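Local structure of glycosyltransferase (Streptomyces halstedii, 3WAD) at residues A398-S401 / L402-V406. The protein is a glycosyltransferase of the GT-B fold, built from two Rossmann-like domains, each around a parallel beta sheet. Sequence-based numbering, arbitrary orientation.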
loop_
_atom_site.group_PDB
_atom_site.type_symbol
_atom_site.label_atom_id
_atom_site.label_comp_id
_atom_site.label_asym_id
_atom_site.label_seq_id
_atom_site.Cartn_x
_atom_site.Cartn_y
_atom_site.Cartn_z
ATOM N N ALA B 398 2.839 -10.375 20.058
ATOM C CA ALA B 398 1.696 -10.289 20.985
ATOM C C ALA B 398 1.251 -8.874 21.167
ATOM O O ALA B 398 0.262 -8.641 21.866
ATOM C CB ALA B 398 2.095 -10.905 22.372
ATOM N N LEU B 399 1.968 -7.893 20.584
ATOM C CA LEU B 399 1.455 -6.522 20.638
ATOM C C LEU B 399 0.199 -6.276 19.782
ATOM O O LEU B 399 -0.123 -7.047 18.904
ATOM C CB LEU B 399 2.561 -5.498 20.270
ATOM C CG LEU B 399 3.734 -5.382 21.229
ATOM C CD1 LEU B 399 4.868 -4.489 20.545
ATOM C CD2 LEU B 399 3.208 -4.700 22.492
ATOM N N PRO B 400 -0.493 -5.152 19.977
ATOM C CA PRO B 400 -1.733 -5.128 19.197
ATOM C C PRO B 400 -1.499 -5.011 17.667
ATOM O O PRO B 400 -0.659 -4.217 17.197
ATOM C CB PRO B 400 -2.498 -3.943 19.729
ATOM C CG PRO B 400 -1.780 -3.471 20.989
ATOM C CD PRO B 400 -0.401 -4.085 20.985
ATOM N N SER B 401 -2.214 -5.854 16.937
ATOM C CA SER B 401 -2.127 -5.983 15.521
ATOM C C SER B 401 -2.495 -4.648 14.899
ATOM O O SER B 401 -3.097 -3.799 15.559
ATOM C CB SER B 401 -3.128 -7.054 15.071
ATOM O OG SER B 401 -4.394 -6.450 14.989
ATOM N N LEU B 402 -2.185 -4.434 13.618
ATOM C CA LEU B 402 -2.650 -3.173 13.014
ATOM C C LEU B 402 -4.194 -3.041 12.962
ATOM O O LEU B 402 -4.721 -1.946 13.131
ATOM C CB LEU B 402 -2.031 -2.928 11.600
ATOM C CG LEU B 402 -0.716 -2.119 11.463
ATOM C CD1 LEU B 402 0.064 -2.203 12.711
ATOM C CD2 LEU B 402 0.103 -2.759 10.346
ATOM N N THR B 403 -4.901 -4.136 12.670
ATOM C CA THR B 403 -6.369 -4.132 12.706
ATOM C C THR B 403 -6.924 -3.699 14.105
ATOM O O THR B 403 -7.674 -2.739 14.179
ATOM C CB THR B 403 -6.898 -5.508 12.349
ATOM O OG1 THR B 403 -6.335 -5.873 11.083
ATOM C CG2 THR B 403 -8.382 -5.458 12.185
ATOM N N GLU B 404 -6.450 -4.310 15.195
ATOM C CA GLU B 404 -6.767 -3.805 16.546
ATOM C C GLU B 404 -6.452 -2.304 16.729
ATOM O O GLU B 404 -7.144 -1.554 17.445
ATOM C CB GLU B 404 -5.905 -4.520 17.570
ATOM C CG GLU B 404 -6.195 -5.941 17.892
ATOM C CD GLU B 404 -5.308 -6.423 19.055
ATOM O OE1 GLU B 404 -5.335 -5.800 20.208
ATOM O OE2 GLU B 404 -4.573 -7.404 18.798
ATOM N N THR B 405 -5.350 -1.845 16.115
ATOM C CA THR B 405 -4.950 -0.442 16.266
ATOM C C THR B 405 -5.872 0.509 15.515
ATOM O O THR B 405 -6.171 1.639 15.990
ATOM C CB THR B 405 -3.474 -0.212 15.783
ATOM O OG1 THR B 405 -2.606 -1.081 16.559
ATOM C CG2 THR B 405 -3.146 1.192 15.988
ATOM N N VAL B 406 -6.286 0.091 14.313
ATOM C CA VAL B 406 -7.293 0.852 13.594
ATOM C C VAL B 406 -8.531 0.933 14.521
ATOM O O VAL B 406 -9.130 1.953 14.636
ATOM C CB VAL B 406 -7.663 0.132 12.241
ATOM C CG1 VAL B 406 -8.975 0.742 11.648
ATOM C CG2 VAL B 406 -6.496 0.206 11.255
#
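S401 and E404 form a capping box at the start of helix 402-415, the last helix of this GT-B chain, where the loop leaving helix 384-397 runs into its first turn. S401 is the N-cap. Its OG sits between its own backbone N and carbonyl carbon (chi1 82°), which turns it toward the opening turn, where it accepts from E404 N at 3.0 Å in a nearly straight bond (167°). The return half is looser: E404, its chain extended beyond CG, reaches back along the cap, and its OE2 takes S401 N in a weak bond of 3.4 Å. The other carboxylate oxygen, OE1, lies 3.4 Å from P400 CB, so the acid group lies beside the CA-CB edge of the proline, while E404 CG packs 3.5 Å from S401 OG. S401 O accepts two bonds from T405, whose N and OG1 reach it from opposite faces of its carbonyl plane: T405 N gives the first helical bond at 3.0 Å, and T405 OG1 donates at 2.9 Å from well above the plane. L402, whose CB points away from the loop, touches P19 and A23 of helix 18-27 and also packs on T26 of the second subunit. Two of the first-turn amides, E404 N and T405 N, thus find acceptors on S401, and the carboxylate, set at the positive end of the helix dipole, would probably be favoured in its charged form.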